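Local coordinates for endo-N-acetyl-beta-D-glucosaminidase (Hypocrea jecorina, PDB 4AC1), which hydrolyses the GlcNAc-GlcNAc linkage in the core of N-linked glycans as a family 18 glycoside hydrolase, and deglycosylates the fungus's own cellulases, at residues 33-38 / 183-188; 70-73 / 77-80; 92-97 / 104-109; 109-114 / 144-149. All blocks are in the same frame, centred on the assembly; numbering follows the deposited sequence.

Interaction 1: 33-38 / 183-188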
loop_
_atom_site.group_PDB
_atom_site.type_symbol
_atom_site.label_atom_id
_atom_site.label_comp_id
_atom_site.label_asym_id
_atom_site.label_seq_id
_atom_site.Cartn_x
_atom_site.Cartn_y
_atom_site.Cartn_z
ATOM N N LEU A 33 -4.604 -7.511 11.880
ATOM C CA LEU A 33 -4.498 -6.988 10.529
ATOM C C LEU A 33 -5.649 -6.035 10.260
ATOM O O LEU A 33 -6.794 -6.399 10.496
ATOM C CB LEU A 33 -4.565 -8.129 9.520
ATOM C CG LEU A 33 -4.350 -7.731 8.061
ATOM C CD1 LEU A 33 -2.896 -7.361 7.830
ATOM C CD2 LEU A 33 -4.751 -8.857 7.142
ATOM N N THR A 34 -5.367 -4.813 9.813
ATOM C CA THR A 34 -6.448 -3.886 9.483
ATOM C C THR A 34 -6.716 -3.790 7.982
ATOM O O THR A 34 -7.845 -3.545 7.587
ATOM C CB THR A 34 -6.211 -2.498 10.078
ATOM O OG1 THR A 34 -4.986 -1.972 9.565
ATOM C CG2 THR A 34 -6.129 -2.568 11.597
ATOM N N HIS A 35 -5.684 -3.980 7.153
ATOM C CA HIS A 35 -5.806 -3.802 5.709
ATOM C C HIS A 35 -4.995 -4.835 4.962
ATOM O O HIS A 35 -3.835 -5.074 5.318
ATOM C CB HIS A 35 -5.307 -2.405 5.308
ATOM C CG HIS A 35 -6.075 -1.301 5.948
ATOM N ND1 HIS A 35 -5.825 -0.876 7.236
ATOM C CD2 HIS A 35 -7.137 -0.589 5.509
ATOM C CE1 HIS A 35 -6.693 0.069 7.555
ATOM N NE2 HIS A 35 -7.502 0.254 6.526
ATOM N N LEU A 36 -5.570 -5.394 3.899
ATOM C CA LEU A 36 -4.876 -6.306 3.004
ATOM C C LEU A 36 -4.927 -5.642 1.630
ATOM O O LEU A 36 -6.036 -5.346 1.137
ATOM C CB LEU A 36 -5.564 -7.679 2.985
ATOM C CG LEU A 36 -4.916 -8.871 2.252
ATOM C CD1 LEU A 36 -4.967 -8.755 0.729
ATOM C CD2 LEU A 36 -3.486 -9.177 2.737
ATOM N N ILE A 37 -3.762 -5.397 1.023
ATOM C CA ILE A 37 -3.685 -4.710 -0.265
ATOM C C ILE A 37 -3.303 -5.707 -1.367
ATOM O O ILE A 37 -2.157 -6.169 -1.439
ATOM C CB ILE A 37 -2.715 -3.487 -0.231
ATOM C CG1 ILE A 37 -3.109 -2.523 0.901
ATOM C CG2 ILE A 37 -2.736 -2.765 -1.587
ATOM C CD1 ILE A 37 -2.253 -1.268 1.007
ATOM N N VAL A 38 -4.294 -6.055 -2.190
ATOM C CA VAL A 38 -4.109 -6.952 -3.337
ATOM C C VAL A 38 -3.430 -6.150 -4.445
ATOM O O VAL A 38 -3.883 -5.059 -4.796
ATOM C CB VAL A 38 -5.458 -7.522 -3.823
ATOM C CG1 VAL A 38 -5.286 -8.370 -5.095
ATOM C CG2 VAL A 38 -6.093 -8.353 -2.707
ATOM N N ILE A 183 -7.024 11.983 0.975
ATOM C CA ILE A 183 -6.024 10.918 1.081
ATOM C C ILE A 183 -6.039 10.428 2.515
ATOM O O ILE A 183 -5.865 11.210 3.444
ATOM C CB ILE A 183 -4.618 11.432 0.683
ATOM C CG1 ILE A 183 -4.580 11.795 -0.807
ATOM C CG2 ILE A 183 -3.553 10.398 1.042
ATOM C CD1 ILE A 183 -3.422 12.693 -1.193
ATOM N N ASP A 184 -6.249 9.133 2.692
ATOM C CA ASP A 184 -6.373 8.582 4.042
ATOM C C ASP A 184 -5.037 8.404 4.751
ATOM O O ASP A 184 -4.940 8.687 5.942
ATOM C CB ASP A 184 -7.222 7.307 4.046
ATOM C CG ASP A 184 -8.617 7.576 3.585
ATOM O OD1 ASP A 184 -9.404 8.143 4.380
ATOM O OD2 ASP A 184 -8.938 7.324 2.412
ATOM N N TRP A 185 -4.021 7.937 4.021
ATOM C CA TRP A 185 -2.668 7.837 4.572
ATOM C C TRP A 185 -1.647 7.576 3.475
ATOM O O TRP A 185 -2.008 7.329 2.311
ATOM C CB TRP A 185 -2.558 6.776 5.693
ATOM C CG TRP A 185 -2.572 5.347 5.231
ATOM C CD1 TRP A 185 -1.495 4.610 4.821
ATOM C CD2 TRP A 185 -3.711 4.475 5.144
ATOM N NE1 TRP A 185 -1.883 3.344 4.476
ATOM C CE2 TRP A 185 -3.236 3.229 4.677
ATOM C CE3 TRP A 185 -5.084 4.623 5.406
ATOM C CZ2 TRP A 185 -4.080 2.145 4.443
ATOM C CZ3 TRP A 185 -5.918 3.538 5.193
ATOM C CH2 TRP A 185 -5.411 2.313 4.710
ATOM N N TYR A 186 -0.379 7.648 3.876
ATOM C CA TYR A 186 0.761 7.404 3.015
ATOM C C TYR A 186 1.490 6.145 3.481
ATOM O O TYR A 186 1.976 6.081 4.621
ATOM C CB TYR A 186 1.703 8.615 3.038
ATOM C CG TYR A 186 1.048 9.914 2.605
ATOM C CD1 TYR A 186 0.946 10.238 1.252
ATOM C CD2 TYR A 186 0.537 10.819 3.546
ATOM C CE1 TYR A 186 0.335 11.404 0.843
ATOM C CE2 TYR A 186 -0.078 12.010 3.134
ATOM C CZ TYR A 186 -0.157 12.293 1.783
ATOM O OH TYR A 186 -0.770 13.468 1.390
ATOM N N ASN A 187 1.524 5.142 2.607
ATOM C CA ASN A 187 2.274 3.907 2.825
ATOM C C ASN A 187 3.726 4.224 2.538
ATOM O O ASN A 187 4.200 4.095 1.407
ATOM C CB ASN A 187 1.762 2.831 1.870
ATOM C CG ASN A 187 0.377 2.365 2.228
ATOM O OD1 ASN A 187 0.159 1.833 3.321
ATOM N ND2 ASN A 187 -0.576 2.584 1.317
ATOM N N THR A 188 4.428 4.679 3.568
ATOM C CA THR A 188 5.687 5.379 3.337
ATOM C C THR A 188 6.848 4.389 3.308
ATOM O O THR A 188 7.050 3.621 4.253
ATOM C CB THR A 188 5.875 6.512 4.366
ATOM O OG1 THR A 188 4.742 7.388 4.322
ATOM C CG2 THR A 188 7.088 7.357 4.054
#
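Trp185 points the edge of its six-membered ring at one face of His35, although their two strands are not neighbours in the sheet. They lie across the barrel interior, and no hydrogen bond joins the segments. CH2 of Trp185 sits 3.4 Å above the imidazole plane, displaced toward the rim. The ring centres are 4.7 Å apart with the planes at 63°, a T-shaped stack. The indole reaches inward with CG between the backbone N and the carbonyl carbon (chi1 74°). Its NE1 bonds to Asn187 OD1 at 2.8 Å, with the oxygen nearly in the indole plane, while on the amide's side the N-H comes from above the carbonyl plane. Asn187 ND2 lies 4.2 Å from Ile37 CD1 and has a weak hydrogen bond to Asp123, first residue of the DxDxE signature of family 18 that continues through Asp125 to Glu127. His35 is steadied by a bond of 2.7 Å between its ND1 and Thr34 OG1, a hydroxyl that also pairs with Leu5 N. Ring packing and dispersion thus join facing strands, while the indole N-H and the weak bond to Asp123 together probably hold the Asn187 amide in its rotation beside the signature.

Interaction 2: 70-73 / 77-80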
loop_
_atom_site.group_PDB
_atom_site.type_symbol
_atom_site.label_atom_id
_atom_site.label_comp_id
_atom_site.label_asym_id
_atom_site.label_seq_id
_atom_site.Cartn_x
_atom_site.Cartn_y
_atom_site.Cartn_z
ATOM N N THR A 70 -14.062 -13.543 3.077
ATOM C CA THR A 70 -13.802 -14.012 4.429
ATOM C C THR A 70 -12.931 -13.029 5.210
ATOM O O THR A 70 -13.149 -12.801 6.412
ATOM C CB THR A 70 -13.147 -15.393 4.376
ATOM O OG1 THR A 70 -13.961 -16.240 3.554
ATOM C CG2 THR A 70 -13.009 -16.002 5.762
ATOM N N MET A 71 -11.955 -12.437 4.526
ATOM C CA MET A 71 -11.120 -11.416 5.148
ATOM C C MET A 71 -11.971 -10.233 5.607
ATOM O O MET A 71 -11.836 -9.745 6.724
ATOM C CB MET A 71 -10.054 -10.948 4.172
ATOM C CG MET A 71 -9.057 -12.037 3.792
ATOM S SD MET A 71 -8.011 -12.611 5.152
ATOM C CE MET A 71 -6.734 -11.353 5.143
ATOM N N LYS A 72 -12.863 -9.785 4.727
ATOM C CA LYS A 72 -13.770 -8.696 5.075
ATOM C C LYS A 72 -14.711 -9.059 6.228
ATOM O O LYS A 72 -14.932 -8.241 7.120
ATOM C CB LYS A 72 -14.547 -8.212 3.850
ATOM C CG LYS A 72 -13.649 -7.487 2.853
ATOM C CD LYS A 72 -14.405 -6.861 1.683
ATOM C CE LYS A 72 -14.684 -7.883 0.599
ATOM N NZ LYS A 72 -15.216 -7.244 -0.658
ATOM N N GLN A 73 -15.220 -10.292 6.249
ATOM C CA GLN A 73 -16.027 -10.751 7.383
ATOM C C GLN A 73 -15.294 -10.636 8.724
ATOM O O GLN A 73 -15.900 -10.315 9.751
ATOM C CB GLN A 73 -16.502 -12.188 7.163
ATOM C CG GLN A 73 -17.573 -12.621 8.164
ATOM C CD GLN A 73 -18.179 -13.989 7.869
ATOM O OE1 GLN A 73 -18.063 -14.516 6.762
ATOM N NE2 GLN A 73 -18.840 -14.566 8.872
ATOM N N LYS A 77 -10.057 -4.566 5.962
ATOM C CA LYS A 77 -10.429 -3.816 4.765
ATOM C C LYS A 77 -9.572 -4.312 3.611
ATOM O O LYS A 77 -8.326 -4.332 3.704
ATOM C CB LYS A 77 -10.220 -2.313 4.985
ATOM C CG LYS A 77 -10.977 -1.706 6.158
ATOM C CD LYS A 77 -12.474 -1.915 6.075
ATOM C CE LYS A 77 -13.160 -1.350 7.306
ATOM N NZ LYS A 77 -14.497 -0.794 6.969
ATOM N N VAL A 78 -10.220 -4.730 2.530
ATOM C CA VAL A 78 -9.494 -5.245 1.380
ATOM C C VAL A 78 -9.415 -4.151 0.322
ATOM O O VAL A 78 -10.436 -3.667 -0.163
ATOM C CB VAL A 78 -10.122 -6.558 0.834
ATOM C CG1 VAL A 78 -9.432 -6.993 -0.461
ATOM C CG2 VAL A 78 -10.006 -7.661 1.877
ATOM N N MET A 79 -8.186 -3.787 -0.032
ATOM C CA MET A 79 -7.899 -2.739 -1.000
ATOM C C MET A 79 -7.146 -3.324 -2.183
ATOM O O MET A 79 -6.658 -4.463 -2.124
ATOM C CB MET A 79 -6.977 -1.690 -0.378
ATOM C CG MET A 79 -7.561 -0.971 0.811
ATOM S SD MET A 79 -6.391 0.084 1.680
ATOM C CE MET A 79 -5.994 1.308 0.406
ATOM N N GLY A 80 -7.035 -2.538 -3.247
ATOM C CA GLY A 80 -6.101 -2.832 -4.322
ATOM C C GLY A 80 -4.969 -1.820 -4.300
ATOM O O GLY A 80 -5.082 -0.769 -3.641
#
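Val78 pushes one methyl, CG2, against the last turn of helix 62-73, and nearly all of the contact gathers on that atom. Lys72 CG approaches it to 3.8 Å and Met71 CB to 4.0 Å, so the methyl meets the near-backbone carbons of two successive helix residues. With CG1 anti to the backbone N (chi1 174°), it is CG2 that is turned to the helix. The Lys72 chain crosses the valine at about a right angle, then bends at chi3 (-83°) and carries NZ off to a hydrogen bond with Gln118 O. Met71 turns the other way, folding at chi2 and chi3 among Met22, Leu23 and Ile26. This is the dense side. Lys77 makes the loose one: its CB points away from the helix and its side chain is largely exposed, touching Glu120 and His35, while its backbone pairs with Thr34 and Leu36 at the start of the adjacent parallel strand 35-42. Three residues make the tight return from helix to strand. Strand 35-42, helix 62-73 and strand 77-83 form a beta-alpha-beta crossover, and this contact is its second half, helix onto strand; the unit repeats round a (beta/alpha)8 TIM barrel, the fold of glycoside hydrolase family 18.

Interaction 3: 92-97 / 104-109; sequences TQTLDS and EHYYGQ
Tyr106 lies against the loop 92-97 with its ring filled on both faces. Thr94 brings the methyl CG2 squarely over one of them, 4.2 Å from the ring centroid and only 7° off the normal, a clear CH-pi contact; the opposite face takes CD2 of His105, the residue before it in the helix. The peptide oxygen of Gln93 reaches the ring obliquely, 3.4 Å from Tyr106 CE2. The phenol end of the tyrosine continues past the loop to a hydrogen bond between its OH and Gly46 N, so the ring is held at its tip as well as over its faces. Thr94 is fixed in its turn, because its OG1 is hydrogen-bonded to Gly88 O, which helps to hold its methyl toward the ring. These residues belong to the long connection between strand 77-83 and helix 100-116, a beta-to-alpha loop at the C-terminal end of the barrel strands, the end that carries the active site in TIM barrels. A type I turn from Thr94 to Ser97, closed by Ser97 N to Thr94 O at 3.1 Å, folds this loop back on the helix. Leu95, the second residue of the turn, holds CG anti to its carbonyl carbon (chi1 -63°) and sends CD2 onto the helix backbone, 3.5 Å from Tyr107 N. The same methyl touches Tyr106 CB at 4.0 Å and Tyr107 CB at 4.2 Å, settling between the roots of two tyrosines whose rings diverge. Beyond it, Leu138 of helix 132-146 packs on both Leu95 and Tyr107.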
loop_
_atom_site.group_PDB
_atom_site.type_symbol
_atom_site.label_atom_id
_atom_site.label_comp_id
_atom_site.label_asym_id
_atom_site.label_seq_id
_atom_site.Cartn_x
_atom_site.Cartn_y
_atom_site.Cartn_z
ATOM N N THR A 92 1.714 9.259 -19.900
ATOM C CA THR A 92 0.867 10.072 -20.777
ATOM C C THR A 92 0.009 9.253 -21.766
ATOM O O THR A 92 -0.858 9.810 -22.445
ATOM C CB THR A 92 1.694 11.137 -21.537
ATOM O OG1 THR A 92 2.825 10.517 -22.153
ATOM C CG2 THR A 92 2.179 12.217 -20.576
ATOM N N GLN A 93 0.249 7.946 -21.827
ATOM C CA GLN A 93 -0.539 7.030 -22.664
ATOM C C GLN A 93 -1.763 6.504 -21.910
ATOM O O GLN A 93 -2.715 6.009 -22.522
ATOM C CB GLN A 93 0.327 5.863 -23.155
ATOM C CG GLN A 93 1.256 6.212 -24.311
ATOM C CD GLN A 93 2.408 7.112 -23.912
ATOM O OE1 GLN A 93 2.452 8.285 -24.287
ATOM N NE2 GLN A 93 3.350 6.567 -23.146
ATOM N N THR A 94 -1.738 6.606 -20.579
ATOM C CA THR A 94 -2.813 6.064 -19.748
ATOM C C THR A 94 -3.351 7.127 -18.773
ATOM O O THR A 94 -3.994 8.085 -19.206
ATOM C CB THR A 94 -2.394 4.748 -19.050
ATOM O OG1 THR A 94 -1.242 4.988 -18.242
ATOM C CG2 THR A 94 -2.071 3.660 -20.078
ATOM N N LEU A 95 -3.095 6.982 -17.472
ATOM C CA LEU A 95 -3.779 7.835 -16.493
ATOM C C LEU A 95 -3.234 9.264 -16.413
ATOM O O LEU A 95 -3.866 10.125 -15.816
ATOM C CB LEU A 95 -3.831 7.168 -15.108
ATOM C CG LEU A 95 -4.600 5.843 -14.969
ATOM C CD1 LEU A 95 -4.463 5.314 -13.547
ATOM C CD2 LEU A 95 -6.063 5.999 -15.342
ATOM N N ASP A 96 -2.075 9.510 -17.029
ATOM C CA ASP A 96 -1.548 10.872 -17.138
ATOM C C ASP A 96 -1.825 11.461 -18.522
ATOM O O ASP A 96 -1.180 12.432 -18.911
ATOM C CB ASP A 96 -0.041 10.900 -16.839
ATOM C CG ASP A 96 0.432 12.220 -16.246
ATOM O OD1 ASP A 96 -0.402 13.001 -15.761
ATOM O OD2 ASP A 96 1.661 12.433 -16.247
ATOM N N SER A 97 -2.783 10.893 -19.259
ATOM C CA SER A 97 -3.033 11.357 -20.629
ATOM C C SER A 97 -3.644 12.745 -20.677
ATOM O O SER A 97 -4.613 13.007 -19.971
ATOM C CB SER A 97 -3.977 10.421 -21.378
ATOM O OG SER A 97 -4.204 10.912 -22.694
ATOM N N GLU A 104 -10.479 9.045 -19.709
ATOM C CA GLU A 104 -11.751 8.439 -19.331
ATOM C C GLU A 104 -11.754 6.939 -19.562
ATOM O O GLU A 104 -12.321 6.179 -18.774
ATOM C CB GLU A 104 -12.920 9.080 -20.084
ATOM C CG GLU A 104 -13.314 10.439 -19.575
ATOM C CD GLU A 104 -13.925 10.411 -18.182
ATOM O OE1 GLU A 104 -14.669 9.463 -17.845
ATOM O OE2 GLU A 104 -13.660 11.367 -17.435
ATOM N N HIS A 105 -11.139 6.515 -20.664
ATOM C CA HIS A 105 -11.111 5.108 -21.014
ATOM C C HIS A 105 -10.349 4.298 -19.958
ATOM O O HIS A 105 -10.853 3.290 -19.454
ATOM C CB HIS A 105 -10.501 4.898 -22.403
ATOM C CG HIS A 105 -10.254 3.462 -22.738
ATOM N ND1 HIS A 105 -11.278 2.573 -22.993
ATOM C CD2 HIS A 105 -9.106 2.757 -22.854
ATOM C CE1 HIS A 105 -10.768 1.384 -23.247
ATOM N NE2 HIS A 105 -9.452 1.467 -23.179
ATOM N N TYR A 106 -9.133 4.730 -19.635
ATOM C CA TYR A 106 -8.295 3.979 -18.703
ATOM C C TYR A 106 -8.748 4.151 -17.256
ATOM O O TYR A 106 -8.751 3.183 -16.483
ATOM C CB TYR A 106 -6.799 4.275 -18.922
ATOM C CG TYR A 106 -6.344 3.778 -20.268
ATOM C CD1 TYR A 106 -6.297 2.413 -20.534
ATOM C CD2 TYR A 106 -6.023 4.665 -21.294
ATOM C CE1 TYR A 106 -5.913 1.936 -21.777
ATOM C CE2 TYR A 106 -5.647 4.194 -22.549
ATOM C CZ TYR A 106 -5.596 2.826 -22.771
ATOM O OH TYR A 106 -5.235 2.352 -24.005
ATOM N N TYR A 107 -9.143 5.369 -16.903
ATOM C CA TYR A 107 -9.741 5.590 -15.593
ATOM C C TYR A 107 -10.994 4.696 -15.429
ATOM O O TYR A 107 -11.203 4.075 -14.379
ATOM C CB TYR A 107 -10.078 7.073 -15.327
ATOM C CG TYR A 107 -10.897 7.171 -14.074
ATOM C CD1 TYR A 107 -10.276 7.066 -12.822
ATOM C CD2 TYR A 107 -12.299 7.240 -14.127
ATOM C CE1 TYR A 107 -11.021 7.073 -11.662
ATOM C CE2 TYR A 107 -13.046 7.235 -12.970
ATOM C CZ TYR A 107 -12.390 7.159 -11.739
ATOM O OH TYR A 107 -13.134 7.177 -10.587
ATOM N N GLY A 108 -11.816 4.617 -16.478
ATOM C CA GLY A 108 -13.031 3.807 -16.427
ATOM C C GLY A 108 -12.710 2.351 -16.130
ATOM O O GLY A 108 -13.428 1.689 -15.384
ATOM N N GLN A 109 -11.622 1.852 -16.706
ATOM C CA GLN A 109 -11.166 0.492 -16.405
ATOM C C GLN A 109 -10.798 0.311 -14.926
ATOM O O GLN A 109 -11.140 -0.706 -14.310
ATOM C CB GLN A 109 -9.971 0.114 -17.270
ATOM C CG GLN A 109 -10.257 -0.064 -18.767
ATOM C CD GLN A 109 -9.017 -0.523 -19.508
ATOM O OE1 GLN A 109 -7.902 -0.345 -19.027
ATOM N NE2 GLN A 109 -9.200 -1.114 -20.678
#

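Interaction 4: 109-114 / 144-149; sequences QLRDAI and ADFGPD. With ZN (zinc ion), chain M.
The Phe146 ring has CA of Arg111 in its plane at the edge, and Phe150 stacks on it. Arg111 CG lies 3.6 Å from Phe146 CZ and Ile114 CG2 3.5 Å from Phe146 CE1, both meeting the ring obliquely. The guanidinium, tilted 34° from the phenyl plane, has its own edge taken by Asp112: Arg111 NH2 makes a salt bridge of 3.3 Å to Asp112 OD1, which is met from above the carboxylate plane. A bend at chi3 (63°) folds the arginine back to this neighbour. Asp145 makes no direct bond to Arg111; a water links them, accepting from Arg111 NH1 and donating to Asp145 OD2. That oxygen also bonds to Tyr107 OH and forms a salt bridge with Arg141. Gly147, with positive phi, ends helix 132-146 and leads to Asp149, whose OD1 and OD2 both bind the same zinc ion, each at 2.3 Å, a bidentate carboxylate; a water and one further ligand atom also bind the metal. The Phe146 ring thus packs on apolar carbon of Arg111 and Ile114, while the hydroxyl, guanidinium and water round Asp145 OD2 probably favour its charged form.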
loop_
_atom_site.group_PDB
_atom_site.type_symbol
_atom_site.label_atom_id
_atom_site.label_comp_id
_atom_site.label_asym_id
_atom_site.label_seq_id
_atom_site.Cartn_x
_atom_site.Cartn_y
_atom_site.Cartn_z
ATOM N N GLN A 109 -11.622 1.852 -16.706
ATOM C CA GLN A 109 -11.166 0.492 -16.405
ATOM C C GLN A 109 -10.798 0.311 -14.926
ATOM O O GLN A 109 -11.140 -0.706 -14.310
ATOM C CB GLN A 109 -9.971 0.114 -17.270
ATOM C CG GLN A 109 -10.257 -0.064 -18.767
ATOM C CD GLN A 109 -9.017 -0.523 -19.508
ATOM O OE1 GLN A 109 -7.902 -0.345 -19.027
ATOM N NE2 GLN A 109 -9.200 -1.114 -20.678
ATOM N N LEU A 110 -10.100 1.289 -14.359
ATOM C CA LEU A 110 -9.741 1.234 -12.938
ATOM C C LEU A 110 -10.989 1.267 -12.056
ATOM O O LEU A 110 -11.131 0.454 -11.144
ATOM C CB LEU A 110 -8.771 2.372 -12.577
ATOM C CG LEU A 110 -8.303 2.453 -11.117
ATOM C CD1 LEU A 110 -7.505 1.202 -10.713
ATOM C CD2 LEU A 110 -7.492 3.725 -10.876
ATOM N N ARG A 111 -11.895 2.195 -12.351
ATOM C CA ARG A 111 -13.158 2.322 -11.634
ATOM C C ARG A 111 -13.939 1.009 -11.710
ATOM O O ARG A 111 -14.434 0.509 -10.692
ATOM C CB ARG A 111 -13.969 3.482 -12.228
ATOM C CG ARG A 111 -15.367 3.658 -11.655
ATOM C CD ARG A 111 -16.298 4.417 -12.606
ATOM N NE ARG A 111 -16.495 3.688 -13.857
ATOM C CZ ARG A 111 -16.394 4.226 -15.071
ATOM N NH1 ARG A 111 -16.129 5.526 -15.214
ATOM N NH2 ARG A 111 -16.575 3.466 -16.145
ATOM N N ASP A 112 -14.038 0.450 -12.918
ATOM C CA ASP A 112 -14.753 -0.810 -13.134
ATOM C C ASP A 112 -14.156 -1.967 -12.344
ATOM O O ASP A 112 -14.887 -2.813 -11.855
ATOM C CB ASP A 112 -14.804 -1.184 -14.622
ATOM C CG ASP A 112 -15.744 -0.305 -15.431
ATOM O OD1 ASP A 112 -16.510 0.478 -14.840
ATOM O OD2 ASP A 112 -15.708 -0.422 -16.675
ATOM N N ALA A 113 -12.835 -2.014 -12.242
ATOM C CA ALA A 113 -12.177 -3.085 -11.495
ATOM C C ALA A 113 -12.480 -2.945 -10.005
ATOM O O ALA A 113 -12.772 -3.936 -9.321
ATOM C CB ALA A 113 -10.688 -3.070 -11.753
ATOM N N ILE A 114 -12.437 -1.716 -9.495
ATOM C CA ILE A 114 -12.786 -1.478 -8.109
ATOM C C ILE A 114 -14.209 -1.982 -7.791
ATOM O O ILE A 114 -14.439 -2.626 -6.754
ATOM C CB ILE A 114 -12.634 0.014 -7.759
ATOM C CG1 ILE A 114 -11.151 0.408 -7.777
ATOM C CG2 ILE A 114 -13.276 0.310 -6.415
ATOM C CD1 ILE A 114 -10.915 1.896 -7.910
ATOM N N ALA A 144 -14.558 11.622 -5.907
ATOM C CA ALA A 144 -15.860 12.016 -6.437
ATOM C C ALA A 144 -16.747 10.807 -6.731
ATOM O O ALA A 144 -17.916 10.790 -6.350
ATOM C CB ALA A 144 -15.701 12.897 -7.694
ATOM N N ASP A 145 -16.183 9.789 -7.380
ATOM C CA ASP A 145 -16.964 8.627 -7.798
ATOM C C ASP A 145 -17.285 7.628 -6.696
ATOM O O ASP A 145 -18.343 6.989 -6.723
ATOM C CB ASP A 145 -16.262 7.882 -8.935
ATOM C CG ASP A 145 -16.222 8.679 -10.222
ATOM O OD1 ASP A 145 -16.845 9.762 -10.304
ATOM O OD2 ASP A 145 -15.579 8.204 -11.171
ATOM N N PHE A 146 -16.370 7.475 -5.745
ATOM C CA PHE A 146 -16.501 6.412 -4.740
ATOM C C PHE A 146 -16.916 6.874 -3.348
ATOM O O PHE A 146 -17.141 6.034 -2.468
ATOM C CB PHE A 146 -15.245 5.529 -4.693
ATOM C CG PHE A 146 -15.101 4.650 -5.897
ATOM C CD1 PHE A 146 -15.827 3.471 -6.011
ATOM C CD2 PHE A 146 -14.268 5.022 -6.937
ATOM C CE1 PHE A 146 -15.706 2.671 -7.137
ATOM C CE2 PHE A 146 -14.137 4.221 -8.060
ATOM C CZ PHE A 146 -14.865 3.045 -8.164
ATOM N N GLY A 147 -17.027 8.181 -3.134
ATOM C CA GLY A 147 -17.476 8.684 -1.846
ATOM C C GLY A 147 -16.369 8.881 -0.824
ATOM O O GLY A 147 -15.196 8.514 -1.044
ATOM N N PRO A 148 -16.723 9.473 0.313
ATOM C CA PRO A 148 -15.745 9.907 1.293
ATOM C C PRO A 148 -15.152 8.756 2.109
ATOM O O PRO A 148 -14.104 8.954 2.718
ATOM C CB PRO A 148 -16.554 10.847 2.207
ATOM C CG PRO A 148 -17.973 10.391 2.038
ATOM C CD PRO A 148 -18.078 9.971 0.620
ATOM N N ASP A 149 -15.812 7.593 2.144
ATOM C CA ASP A 149 -15.376 6.470 2.983
ATOM C C ASP A 149 -14.571 5.424 2.207
ATOM O O ASP A 149 -14.022 4.514 2.824
ATOM C CB ASP A 149 -16.559 5.829 3.725
ATOM C CG ASP A 149 -17.139 6.733 4.800
ATOM O OD1 ASP A 149 -16.652 6.700 5.946
ATOM O OD2 ASP A 149 -18.103 7.463 4.504
HETATM ZN ZN ZN M . -18.070 8.427 6.571
HETATM O O HOH W 1 -16.920 7.604 -13.499
HETATM O O HOH W 2 -17.581 7.775 8.608
#

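Overall arrangement
Following the chain, strand 35-42 opens interaction 1, whose loop closes at strand 185-189 on the far side of the barrel; the other three contacts nest inside it and none cross. Interaction 2 closes the short return from helix 62-73 to strand 77-83. That strand pairs with strand 35-42, so interactions 1 and 2 touch through backbone bonds such as Val38 N to Met79 O. Interaction 3 then folds the following loop onto helix 100-116, and interaction 4 joins that helix to the end of helix 132-146; the two share Gln109. Interaction 1 thus spans the barrel interior, interaction 2 fixes a helix to its strand, and interactions 3 and 4 join a beta-to-alpha loop and two neighbouring helices.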